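Local atomic coordinates of RNA 2'-o-ribose methyltransferase (Thermus thermophilus, PDB entry 1IPA), a protein that probably transfers a methyl group to the 2'-hydroxyl of ribose in RNA, using a deeply knotted methyltransferase domain. Residues Glu143-Gly149 / Leu169-Ala174; Val214-His218 / Ser243-Ser247; Tyr201-Arg207 / Glu256-Gln260; Arg27-Ile31 / Ile45-Gln49. All blocks are in the same frame, centred on the assembly; numbering follows the deposited sequence.

Contact 1 (Glu143-Gly149 / Leu169-Ala174)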
loop_
_atom_site.group_PDB
_atom_site.type_symbol
_atom_site.label_atom_id
_atom_site.label_comp_id
_atom_site.label_asym_id
_atom_site.label_seq_id
_atom_site.Cartn_x
_atom_site.Cartn_y
_atom_site.Cartn_z
ATOM N N GLU A 143 5.682 5.808 -10.146
ATOM C CA GLU A 143 4.708 5.419 -11.153
ATOM C C GLU A 143 4.159 4.030 -10.831
ATOM O O GLU A 143 3.034 3.688 -11.193
ATOM C CB GLU A 143 5.369 5.407 -12.533
ATOM C CG GLU A 143 4.394 5.277 -13.684
ATOM C CD GLU A 143 5.085 5.292 -15.024
ATOM O OE1 GLU A 143 5.651 6.338 -15.388
ATOM O OE2 GLU A 143 5.075 4.255 -15.713
ATOM N N ALA A 144 4.951 3.227 -10.138
ATOM C CA ALA A 144 4.508 1.891 -9.793
ATOM C C ALA A 144 5.371 1.269 -8.724
ATOM O O ALA A 144 6.525 1.650 -8.537
ATOM C CB ALA A 144 4.521 1.001 -11.037
ATOM N N VAL A 145 4.797 0.302 -8.024
ATOM C CA VAL A 145 5.523 -0.426 -6.997
ATOM C C VAL A 145 5.460 -1.878 -7.394
ATOM O O VAL A 145 4.381 -2.461 -7.473
ATOM C CB VAL A 145 4.887 -0.283 -5.606
ATOM C CG1 VAL A 145 5.615 -1.181 -4.615
ATOM C CG2 VAL A 145 4.957 1.160 -5.153
ATOM N N LEU A 146 6.611 -2.463 -7.673
ATOM C CA LEU A 146 6.627 -3.855 -8.051
ATOM C C LEU A 146 7.061 -4.633 -6.832
ATOM O O LEU A 146 8.174 -4.461 -6.334
ATOM C CB LEU A 146 7.590 -4.091 -9.218
ATOM C CG LEU A 146 7.347 -3.189 -10.426
ATOM C CD1 LEU A 146 8.290 -3.582 -11.549
ATOM C CD2 LEU A 146 5.891 -3.303 -10.871
ATOM N N VAL A 147 6.159 -5.476 -6.345
ATOM C CA VAL A 147 6.430 -6.294 -5.182
ATOM C C VAL A 147 6.836 -7.706 -5.598
ATOM O O VAL A 147 6.069 -8.422 -6.256
ATOM C CB VAL A 147 5.194 -6.382 -4.272
ATOM C CG1 VAL A 147 5.504 -7.257 -3.063
ATOM C CG2 VAL A 147 4.772 -4.977 -3.836
ATOM N N ALA A 148 8.047 -8.096 -5.222
ATOM C CA ALA A 148 8.541 -9.423 -5.539
ATOM C C ALA A 148 8.146 -10.350 -4.405
ATOM O O ALA A 148 8.930 -10.562 -3.489
ATOM C CB ALA A 148 10.059 -9.403 -5.696
ATOM N N GLY A 149 6.924 -10.881 -4.450
ATOM C CA GLY A 149 6.497 -11.795 -3.404
ATOM C C GLY A 149 5.080 -11.719 -2.847
ATOM O O GLY A 149 4.901 -11.548 -1.634
ATOM N N LEU A 169 -2.511 3.602 -6.554
ATOM C CA LEU A 169 -1.117 3.390 -6.945
ATOM C C LEU A 169 -0.885 2.031 -7.600
ATOM O O LEU A 169 -1.105 0.996 -6.979
ATOM C CB LEU A 169 -0.196 3.512 -5.732
ATOM C CG LEU A 169 1.296 3.409 -6.072
ATOM C CD1 LEU A 169 1.661 4.501 -7.067
ATOM C CD2 LEU A 169 2.134 3.543 -4.802
ATOM N N ARG A 170 -0.430 2.037 -8.851
ATOM C CA ARG A 170 -0.170 0.793 -9.562
ATOM C C ARG A 170 0.788 -0.081 -8.752
ATOM O O ARG A 170 1.983 0.197 -8.652
ATOM C CB ARG A 170 0.419 1.065 -10.946
ATOM C CG ARG A 170 0.670 -0.210 -11.721
ATOM C CD ARG A 170 1.466 -0.001 -13.007
ATOM N NE ARG A 170 0.687 0.611 -14.080
ATOM C CZ ARG A 170 0.537 1.920 -14.249
ATOM N NH1 ARG A 170 1.116 2.768 -13.411
ATOM N NH2 ARG A 170 -0.184 2.381 -15.265
ATOM N N THR A 171 0.245 -1.144 -8.177
ATOM C CA THR A 171 1.012 -2.058 -7.352
ATOM C C THR A 171 0.897 -3.465 -7.907
ATOM O O THR A 171 -0.195 -4.034 -7.933
ATOM C CB THR A 171 0.475 -2.043 -5.925
ATOM O OG1 THR A 171 0.414 -0.687 -5.468
ATOM C CG2 THR A 171 1.369 -2.851 -5.007
ATOM N N LEU A 172 2.023 -4.024 -8.344
ATOM C CA LEU A 172 2.037 -5.365 -8.918
ATOM C C LEU A 172 2.949 -6.351 -8.199
ATOM O O LEU A 172 3.959 -5.976 -7.592
ATOM C CB LEU A 172 2.446 -5.312 -10.391
ATOM C CG LEU A 172 1.760 -4.337 -11.352
ATOM C CD1 LEU A 172 0.255 -4.337 -11.128
ATOM C CD2 LEU A 172 2.321 -2.959 -11.133
ATOM N N ALA A 173 2.590 -7.624 -8.286
ATOM C CA ALA A 173 3.366 -8.683 -7.667
ATOM C C ALA A 173 3.789 -9.700 -8.723
ATOM O O ALA A 173 3.200 -9.778 -9.809
ATOM C CB ALA A 173 2.549 -9.365 -6.581
ATOM N N ALA A 174 4.821 -10.466 -8.389
ATOM C CA ALA A 174 5.356 -11.501 -9.262
ATOM C C ALA A 174 6.584 -12.071 -8.569
ATOM O O ALA A 174 7.086 -11.488 -7.604
ATOM C CB ALA A 174 5.733 -10.912 -10.608
HETATM O O HOH W 1 -0.116 4.359 -9.857
#
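Val145 and Leu172 carry the centre of a parallel strand pairing. Val145 N donates to Arg170 O at 2.9 Å, and Val145 O accepts from Leu172 N at 3.0 Å. Two residues on, Val147 N reaches Leu172 O at 2.6 Å. Farther along, the bond from Ala174 N to Val147 O, at 3.2 Å, is bent to 135° at the hydrogen, and beyond it Ala148 centres an inverse gamma turn.

Apolar packing divides between the two faces. On one, Val145 CG2 meets Leu169 CD2 at 3.7 Å, the two chains roughly perpendicular, while the methyl of Thr171 leans toward Val147 CG2; Leu134 and Ala137 of helix 127-140 close over this side. On the other, Leu146 CD2 touches Leu172 CD2 at 3.6 Å, and Trp182 of helix 176-185 covers Leu146.

Polar side chains hold the start of the pairing. With chi1 at -52°, Thr171 places OG1 beside its backbone N, from where it bonds Leu169 O at 2.7 Å from above the carbonyl plane. With an alanine in place of Thr171, that carbonyl would probably lose its hydroxyl partner and Val147 CG2 its neighbouring methyl. The guanidinium edge of Arg170 faces Glu143 O in a weak bond, whereas the Glu143 carboxylate turns to Ser113 and Tyr110.

Strand 144-148, helix 156-161 and strand 171-174 form a beta-alpha-beta crossover at the edge of the Rossmann-like parallel sheet.

Contact 2 (Val214-His218 / Ser243-Ser247)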
loop_
_atom_site.group_PDB
_atom_site.type_symbol
_atom_site.label_atom_id
_atom_site.label_comp_id
_atom_site.label_asym_id
_atom_site.label_seq_id
_atom_site.Cartn_x
_atom_site.Cartn_y
_atom_site.Cartn_z
ATOM N N VAL A 214 14.713 -2.553 -2.996
ATOM C CA VAL A 214 15.009 -2.526 -1.570
ATOM C C VAL A 214 14.598 -3.891 -1.004
ATOM O O VAL A 214 13.567 -4.444 -1.392
ATOM C CB VAL A 214 14.234 -1.408 -0.845
ATOM C CG1 VAL A 214 14.498 -1.482 0.644
ATOM C CG2 VAL A 214 14.674 -0.055 -1.362
ATOM N N GLY A 215 15.407 -4.444 -0.109
ATOM C CA GLY A 215 15.083 -5.740 0.454
ATOM C C GLY A 215 14.464 -5.600 1.828
ATOM O O GLY A 215 14.107 -4.488 2.223
ATOM N N PRO A 216 14.316 -6.703 2.582
ATOM C CA PRO A 216 13.729 -6.649 3.925
ATOM C C PRO A 216 14.641 -5.789 4.784
ATOM O O PRO A 216 15.812 -5.630 4.455
ATOM C CB PRO A 216 13.736 -8.112 4.368
ATOM C CG PRO A 216 13.695 -8.877 3.066
ATOM C CD PRO A 216 14.661 -8.087 2.218
ATOM N N GLU A 217 14.125 -5.240 5.879
ATOM C CA GLU A 217 14.955 -4.391 6.728
ATOM C C GLU A 217 15.990 -5.183 7.521
ATOM O O GLU A 217 17.055 -4.665 7.856
ATOM C CB GLU A 217 14.091 -3.563 7.683
ATOM C CG GLU A 217 13.430 -4.343 8.789
ATOM C CD GLU A 217 12.622 -3.451 9.705
ATOM O OE1 GLU A 217 11.587 -2.920 9.261
ATOM O OE2 GLU A 217 13.024 -3.270 10.871
ATOM N N HIS A 218 15.682 -6.442 7.810
ATOM C CA HIS A 218 16.601 -7.286 8.564
ATOM C C HIS A 218 17.442 -8.157 7.635
ATOM O O HIS A 218 17.998 -9.168 8.062
ATOM C CB HIS A 218 15.830 -8.184 9.543
ATOM C CG HIS A 218 14.968 -7.430 10.513
ATOM N ND1 HIS A 218 15.426 -6.345 11.232
ATOM C CD2 HIS A 218 13.683 -7.621 10.898
ATOM C CE1 HIS A 218 14.459 -5.900 12.016
ATOM N NE2 HIS A 218 13.391 -6.656 11.832
ATOM N N SER A 243 19.479 -0.452 10.921
ATOM C CA SER A 243 18.611 -0.413 9.759
ATOM C C SER A 243 17.400 0.482 9.962
ATOM O O SER A 243 17.186 1.033 11.038
ATOM C CB SER A 243 18.133 -1.828 9.427
ATOM O OG SER A 243 17.366 -2.363 10.496
ATOM N N LEU A 244 16.608 0.611 8.905
ATOM C CA LEU A 244 15.402 1.422 8.929
ATOM C C LEU A 244 14.235 0.617 8.379
ATOM O O LEU A 244 14.423 -0.357 7.650
ATOM C CB LEU A 244 15.580 2.675 8.064
ATOM C CG LEU A 244 16.627 3.716 8.471
ATOM C CD1 LEU A 244 16.876 4.654 7.315
ATOM C CD2 LEU A 244 16.149 4.484 9.696
ATOM N N ASN A 245 13.032 1.034 8.750
ATOM C CA ASN A 245 11.814 0.416 8.269
ATOM C C ASN A 245 11.901 0.582 6.751
ATOM O O ASN A 245 12.451 1.572 6.278
ATOM C CB ASN A 245 10.608 1.183 8.826
ATOM C CG ASN A 245 9.283 0.558 8.444
ATOM O OD1 ASN A 245 8.907 0.517 7.274
ATOM N ND2 ASN A 245 8.563 0.060 9.444
ATOM N N VAL A 246 11.370 -0.379 5.995
ATOM C CA VAL A 246 11.420 -0.307 4.534
ATOM C C VAL A 246 10.651 0.899 3.980
ATOM O O VAL A 246 11.022 1.460 2.955
ATOM C CB VAL A 246 10.870 -1.602 3.883
ATOM C CG1 VAL A 246 11.795 -2.768 4.154
ATOM C CG2 VAL A 246 9.503 -1.913 4.432
ATOM N N SER A 247 9.587 1.310 4.660
ATOM C CA SER A 247 8.814 2.446 4.188
ATOM C C SER A 247 9.639 3.725 4.302
ATOM O O SER A 247 9.494 4.635 3.486
ATOM C CB SER A 247 7.504 2.575 4.973
ATOM O OG SER A 247 7.725 3.058 6.283
#
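Asn245 OD1, on a residue that lies against Glu217, is gripped twice at the start of a helix. Ser247 N donates to Asn245 OD1 at 2.8 Å, in the carbonyl plane and on a lone pair, making Asn245 the N-cap. Ser247 OG reaches the same Asn245 OD1 at 3.0 Å from well above that plane, so the amide is held from two directions.

Across the contact the meeting is by van der Waals touch. The backbone directs Glu217 CB toward the other segment, 3.2 Å from Leu244 O. With CG between the backbone N and the carbonyl carbon (chi1 71°), the extended chain carries OE1 to 3.5 Å from Asn245 CA. Ser243 CB packs against the loop backbone, 3.4 Å from Glu217 O. One branch of Val246, CG1, lies against the backbone of the loop, 3.5 Å from Gly215 O and near Glu217 N.

The Gly-Pro-Glu loop and the Ser-Leu-Asn segment are sequence hallmarks of SpoU enzymes; in relatives they line the methyl-donor site, and probably do so here. The loop leaves strand 210-214, whose Val214 pairs with strand 117-122, and the segment leads into helix 246-261, with Val246 and Ser247 packed on Val133 of helix 127-140.

Contact 3 (Tyr201-Arg207 / Glu256-Gln260)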
loop_
_atom_site.group_PDB
_atom_site.type_symbol
_atom_site.label_atom_id
_atom_site.label_comp_id
_atom_site.label_asym_id
_atom_site.label_seq_id
_atom_site.Cartn_x
_atom_site.Cartn_y
_atom_site.Cartn_z
ATOM N N TYR A 201 23.641 6.657 -1.715
ATOM C CA TYR A 201 22.497 6.771 -2.604
ATOM C C TYR A 201 22.389 8.119 -3.312
ATOM O O TYR A 201 21.849 8.191 -4.414
ATOM C CB TYR A 201 21.197 6.422 -1.852
ATOM C CG TYR A 201 20.654 7.470 -0.906
ATOM C CD1 TYR A 201 19.566 8.258 -1.271
ATOM C CD2 TYR A 201 21.198 7.650 0.368
ATOM C CE1 TYR A 201 19.021 9.196 -0.395
ATOM C CE2 TYR A 201 20.665 8.594 1.255
ATOM C CZ TYR A 201 19.575 9.357 0.863
ATOM O OH TYR A 201 19.022 10.270 1.719
ATOM N N TRP A 202 22.917 9.177 -2.702
ATOM C CA TRP A 202 22.869 10.513 -3.313
ATOM C C TRP A 202 23.701 10.611 -4.575
ATOM O O TRP A 202 23.494 11.508 -5.378
ATOM C CB TRP A 202 23.408 11.581 -2.367
ATOM C CG TRP A 202 22.626 11.775 -1.142
ATOM C CD1 TRP A 202 21.348 12.240 -1.046
ATOM C CD2 TRP A 202 23.071 11.532 0.193
ATOM N NE1 TRP A 202 20.972 12.305 0.268
ATOM C CE2 TRP A 202 22.009 11.873 1.052
ATOM C CE3 TRP A 202 24.266 11.062 0.745
ATOM C CZ2 TRP A 202 22.104 11.756 2.442
ATOM C CZ3 TRP A 202 24.362 10.946 2.127
ATOM C CH2 TRP A 202 23.281 11.294 2.959
ATOM N N GLU A 203 24.656 9.703 -4.728
ATOM C CA GLU A 203 25.555 9.719 -5.878
ATOM C C GLU A 203 25.032 8.997 -7.105
ATOM O O GLU A 203 25.564 9.171 -8.208
ATOM C CB GLU A 203 26.907 9.133 -5.478
ATOM C CG GLU A 203 27.488 9.801 -4.254
ATOM C CD GLU A 203 28.850 9.274 -3.902
ATOM O OE1 GLU A 203 29.783 9.498 -4.702
ATOM O OE2 GLU A 203 28.984 8.635 -2.831
ATOM N N ALA A 204 24.000 8.181 -6.923
ATOM C CA ALA A 204 23.426 7.468 -8.051
ATOM C C ALA A 204 22.663 8.467 -8.909
ATOM O O ALA A 204 22.260 9.519 -8.429
ATOM C CB ALA A 204 22.492 6.386 -7.566
ATOM N N ASN A 205 22.481 8.127 -10.178
ATOM C CA ASN A 205 21.763 8.958 -11.141
ATOM C C ASN A 205 20.346 8.417 -11.246
ATOM O O ASN A 205 20.112 7.407 -11.919
ATOM C CB ASN A 205 22.450 8.876 -12.511
ATOM C CG ASN A 205 21.652 9.545 -13.618
ATOM O OD1 ASN A 205 22.047 9.508 -14.779
ATOM N ND2 ASN A 205 20.535 10.160 -13.266
ATOM N N LEU A 206 19.401 9.088 -10.600
ATOM C CA LEU A 206 18.019 8.631 -10.616
ATOM C C LEU A 206 17.157 9.280 -11.700
ATOM O O LEU A 206 16.000 9.627 -11.462
ATOM C CB LEU A 206 17.401 8.837 -9.226
ATOM C CG LEU A 206 18.265 8.237 -8.102
ATOM C CD1 LEU A 206 17.606 8.455 -6.758
ATOM C CD2 LEU A 206 18.486 6.756 -8.343
ATOM N N ARG A 207 17.731 9.426 -12.892
ATOM C CA ARG A 207 17.032 10.008 -14.037
ATOM C C ARG A 207 15.723 9.259 -14.301
ATOM O O ARG A 207 15.709 8.036 -14.399
ATOM C CB ARG A 207 17.926 9.963 -15.283
ATOM C CG ARG A 207 17.155 9.894 -16.597
ATOM C CD ARG A 207 17.988 10.364 -17.789
ATOM N NE ARG A 207 18.217 11.809 -17.759
ATOM C CZ ARG A 207 17.248 12.722 -17.776
ATOM N NH1 ARG A 207 15.976 12.346 -17.827
ATOM N NH2 ARG A 207 17.549 14.014 -17.737
ATOM N N GLU A 256 14.842 11.376 -3.170
ATOM C CA GLU A 256 16.111 11.797 -3.752
ATOM C C GLU A 256 15.968 11.769 -5.274
ATOM O O GLU A 256 16.618 12.534 -5.985
ATOM C CB GLU A 256 17.247 10.858 -3.324
ATOM C CG GLU A 256 18.518 10.960 -4.207
ATOM C CD GLU A 256 19.176 12.352 -4.203
ATOM O OE1 GLU A 256 20.091 12.575 -5.028
ATOM O OE2 GLU A 256 18.792 13.214 -3.380
ATOM N N ALA A 257 15.125 10.868 -5.769
ATOM C CA ALA A 257 14.888 10.769 -7.209
ATOM C C ALA A 257 14.101 12.009 -7.610
ATOM O O ALA A 257 14.376 12.628 -8.628
ATOM C CB ALA A 257 14.098 9.521 -7.527
ATOM N N LEU A 258 13.129 12.371 -6.780
ATOM C CA LEU A 258 12.303 13.543 -7.010
ATOM C C LEU A 258 13.147 14.808 -6.920
ATOM O O LEU A 258 12.884 15.788 -7.616
ATOM C CB LEU A 258 11.171 13.599 -5.975
ATOM C CG LEU A 258 10.277 14.845 -5.989
ATOM C CD1 LEU A 258 9.423 14.841 -7.254
ATOM C CD2 LEU A 258 9.390 14.875 -4.741
ATOM N N ARG A 259 14.164 14.791 -6.062
ATOM C CA ARG A 259 15.022 15.962 -5.906
ATOM C C ARG A 259 15.882 16.173 -7.152
ATOM O O ARG A 259 16.112 17.307 -7.570
ATOM C CB ARG A 259 15.928 15.814 -4.676
ATOM C CG ARG A 259 16.773 17.064 -4.368
ATOM C CD ARG A 259 17.869 16.784 -3.358
ATOM N NE ARG A 259 18.903 15.928 -3.928
ATOM C CZ ARG A 259 19.851 16.355 -4.754
ATOM N NH1 ARG A 259 19.905 17.632 -5.100
ATOM N NH2 ARG A 259 20.733 15.505 -5.249
ATOM N N GLN A 260 16.358 15.077 -7.739
ATOM C CA GLN A 260 17.192 15.145 -8.938
ATOM C C GLN A 260 16.388 15.580 -10.148
ATOM O O GLN A 260 16.905 16.269 -11.021
ATOM C CB GLN A 260 17.851 13.787 -9.216
ATOM C CG GLN A 260 19.114 13.537 -8.400
ATOM C CD GLN A 260 19.667 12.129 -8.550
ATOM O OE1 GLN A 260 19.756 11.594 -9.653
ATOM N NE2 GLN A 260 20.059 11.533 -7.437
HETATM O O HOH W 2 18.342 13.194 -0.673
#
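Gln260 and Leu206 meet at about a right angle, the glutamine amide spanning two backbone groups of the 201-207 loop. Gln260 OE1 accepts from Leu206 N at 2.7 Å, and Gln260 NE2 donates to Ala204 O at 3.1 Å, tilted from both the carbonyl and the amide plane. The second N-H of that nitrogen is spent on Glu256 OE1 at 2.6 Å, within the amide plane, so three bonds fix the rotation of the amide.

Beside these bonds Leu206 points at the helix, its CD1 touching Ala257 CB at 3.7 Å and Glu256 CG at the same distance. The helix is 246-261, the C-terminal one of the knotted methyltransferase domain, and the loop it binds leads from strand 190-193 to strand 210-214.

Glu256 bends at chi2 (61°), bringing its carboxylate beside Trp202; its plane is nearly perpendicular to both aromatic rings. Tyr201 offers its edge, CE1 lying 3.8 Å from Glu256 CB. Trp202 also comes edge-on, CD1 toward Glu256 OE2, and a water donates to that oxygen and accepts a weak bond from Trp202 NE1. Arg259 grips the carboxylate side-on, NE to OE2 and NH2 to the syn lone pair of OE1, in a salt bridge.

Contact 4 (Arg27-Ile31 / Ile45-Gln49)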
loop_
_atom_site.group_PDB
_atom_site.type_symbol
_atom_site.label_atom_id
_atom_site.label_comp_id
_atom_site.label_asym_id
_atom_site.label_seq_id
_atom_site.Cartn_x
_atom_site.Cartn_y
_atom_site.Cartn_z
ATOM N N ARG A 27 -15.907 -11.509 -2.693
ATOM C CA ARG A 27 -15.585 -10.305 -3.445
ATOM C C ARG A 27 -16.032 -9.034 -2.735
ATOM O O ARG A 27 -16.564 -8.115 -3.359
ATOM C CB ARG A 27 -16.199 -10.369 -4.840
ATOM C CG ARG A 27 -15.545 -11.411 -5.710
ATOM C CD ARG A 27 -16.211 -11.514 -7.056
ATOM N NE ARG A 27 -15.706 -12.661 -7.801
ATOM C CZ ARG A 27 -16.122 -13.015 -9.014
ATOM N NH1 ARG A 27 -17.061 -12.310 -9.637
ATOM N NH2 ARG A 27 -15.588 -14.077 -9.605
ATOM N N ARG A 28 -15.804 -8.982 -1.430
ATOM C CA ARG A 28 -16.161 -7.811 -0.646
ATOM C C ARG A 28 -15.113 -7.533 0.428
ATOM O O ARG A 28 -14.381 -8.437 0.844
ATOM C CB ARG A 28 -17.543 -8.007 -0.034
ATOM C CG ARG A 28 -18.638 -7.819 -1.064
ATOM C CD ARG A 28 -19.997 -8.203 -0.546
ATOM N NE ARG A 28 -21.037 -7.832 -1.502
ATOM C CZ ARG A 28 -21.166 -8.352 -2.718
ATOM N NH1 ARG A 28 -20.319 -9.279 -3.142
ATOM N NH2 ARG A 28 -22.141 -7.937 -3.516
ATOM N N PHE A 29 -15.023 -6.278 0.853
ATOM C CA PHE A 29 -14.059 -5.895 1.871
ATOM C C PHE A 29 -14.511 -4.631 2.586
ATOM O O PHE A 29 -15.317 -3.858 2.062
ATOM C CB PHE A 29 -12.651 -5.707 1.263
ATOM C CG PHE A 29 -12.554 -4.589 0.258
ATOM C CD1 PHE A 29 -11.910 -3.396 0.587
ATOM C CD2 PHE A 29 -13.084 -4.731 -1.027
ATOM C CE1 PHE A 29 -11.794 -2.363 -0.340
ATOM C CE2 PHE A 29 -12.971 -3.696 -1.963
ATOM C CZ PHE A 29 -12.319 -2.510 -1.612
ATOM N N LEU A 30 -13.986 -4.441 3.793
ATOM C CA LEU A 30 -14.336 -3.307 4.616
ATOM C C LEU A 30 -13.364 -2.165 4.422
ATOM O O LEU A 30 -12.170 -2.372 4.183
ATOM C CB LEU A 30 -14.348 -3.722 6.087
ATOM C CG LEU A 30 -15.262 -4.893 6.450
ATOM C CD1 LEU A 30 -14.865 -5.455 7.806
ATOM C CD2 LEU A 30 -16.709 -4.439 6.438
ATOM N N ILE A 31 -13.886 -0.951 4.515
ATOM C CA ILE A 31 -13.060 0.224 4.372
ATOM C C ILE A 31 -13.307 1.147 5.563
ATOM O O ILE A 31 -14.315 1.850 5.618
ATOM C CB ILE A 31 -13.376 0.962 3.064
ATOM C CG1 ILE A 31 -13.222 -0.004 1.873
ATOM C CG2 ILE A 31 -12.457 2.165 2.923
ATOM C CD1 ILE A 31 -13.531 0.619 0.498
ATOM N N ILE A 45 -14.455 2.434 -6.839
ATOM C CA ILE A 45 -14.911 1.310 -6.026
ATOM C C ILE A 45 -16.364 1.504 -5.598
ATOM O O ILE A 45 -16.729 2.548 -5.048
ATOM C CB ILE A 45 -14.012 1.153 -4.776
ATOM C CG1 ILE A 45 -12.620 0.704 -5.215
ATOM C CG2 ILE A 45 -14.604 0.154 -3.811
ATOM C CD1 ILE A 45 -11.628 0.656 -4.098
ATOM N N GLU A 46 -17.192 0.497 -5.851
ATOM C CA GLU A 46 -18.602 0.568 -5.490
ATOM C C GLU A 46 -18.803 0.147 -4.038
ATOM O O GLU A 46 -18.203 -0.826 -3.565
ATOM C CB GLU A 46 -19.439 -0.343 -6.390
ATOM C CG GLU A 46 -19.055 -0.294 -7.866
ATOM C CD GLU A 46 -19.987 -1.116 -8.741
ATOM O OE1 GLU A 46 -21.126 -0.663 -8.980
ATOM O OE2 GLU A 46 -19.585 -2.218 -9.180
ATOM N N LEU A 47 -19.650 0.895 -3.339
ATOM C CA LEU A 47 -19.966 0.624 -1.946
ATOM C C LEU A 47 -21.359 0.010 -1.868
ATOM O O LEU A 47 -22.203 0.285 -2.715
ATOM C CB LEU A 47 -19.933 1.936 -1.153
ATOM C CG LEU A 47 -18.655 2.335 -0.404
ATOM C CD1 LEU A 47 -17.398 1.814 -1.097
ATOM C CD2 LEU A 47 -18.638 3.845 -0.263
ATOM N N GLU A 48 -21.604 -0.833 -0.872
ATOM C CA GLU A 48 -22.928 -1.432 -0.727
ATOM C C GLU A 48 -23.625 -0.925 0.527
ATOM O O GLU A 48 -24.842 -0.749 0.541
ATOM C CB GLU A 48 -22.841 -2.951 -0.705
ATOM C CG GLU A 48 -22.252 -3.515 -1.975
ATOM C CD GLU A 48 -22.544 -4.985 -2.149
ATOM O OE1 GLU A 48 -22.390 -5.734 -1.163
ATOM O OE2 GLU A 48 -22.921 -5.383 -3.275
ATOM N N GLN A 49 -22.855 -0.689 1.580
ATOM C CA GLN A 49 -23.433 -0.168 2.802
ATOM C C GLN A 49 -22.413 0.550 3.668
ATOM O O GLN A 49 -21.213 0.310 3.562
ATOM C CB GLN A 49 -24.117 -1.279 3.605
ATOM C CG GLN A 49 -23.217 -2.358 4.138
ATOM C CD GLN A 49 -24.002 -3.398 4.911
ATOM O OE1 GLN A 49 -25.016 -3.902 4.431
ATOM N NE2 GLN A 49 -23.539 -3.727 6.111
#
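Arg28 takes hold of Glu48 side-on through two nitrogens, one to each carboxylate oxygen. Arg28 NE donates to Glu48 OE1 at 2.5 Å, close to the guanidinium plane but from above the carboxylate. Arg28 NH2 reaches Glu48 OE2 at 2.7 Å on its syn side. The two planes are 56° apart, so the salt bridge is twisted. A leucine in place of Arg28 would probably leave the Glu48 carboxylate without its charged mate.

On the other face of the sheet, the edge of the Phe29 ring meets Ile45 with CZ 4.1 Å from Ile45 CD1, the side chains roughly perpendicular. Ile31 CD1 makes looser contacts with Ile45 CG2 and Leu47 CD1.

Its extended chain from CG to NE positions the arginine, as does a bond from NH1 to Gln26 O. Arg101 stands near its NH2, and the carboxylate would probably ease this like-charge closeness. Phe29, Ile31 and Ile45 all touch Ala100, and Phe167 also reaches the phenyl ring and Ile45.

Strands 28-32 and 47-53 both run antiparallel to strand 96-101, which separates them, and the side chains span it on both faces. This mixed sheet belongs to the eL30-like N-terminal domain, consistent with a role in binding RNA.

Overall arrangement
Contact 4 comes first along the chain, closing a short loop that contains helix 34-42 and tying two strands of the N-terminal mixed sheet across strand 96-101. The chain then passes into the methyltransferase domain, where contact 1 closes in series around helix 156-161 and secures the edge strand of the parallel sheet. Contact 3 opens next, at 201-207, and closes last, at 256-260 of helix 246-261. Contact 2 is nested within its loop, and both use helix 246-261: one at its start, the other toward its C-terminal end, with centres about 19 Å apart. Contacts 3 and 4 lie on opposite sides of the chain's centre, about 39 Å between centres.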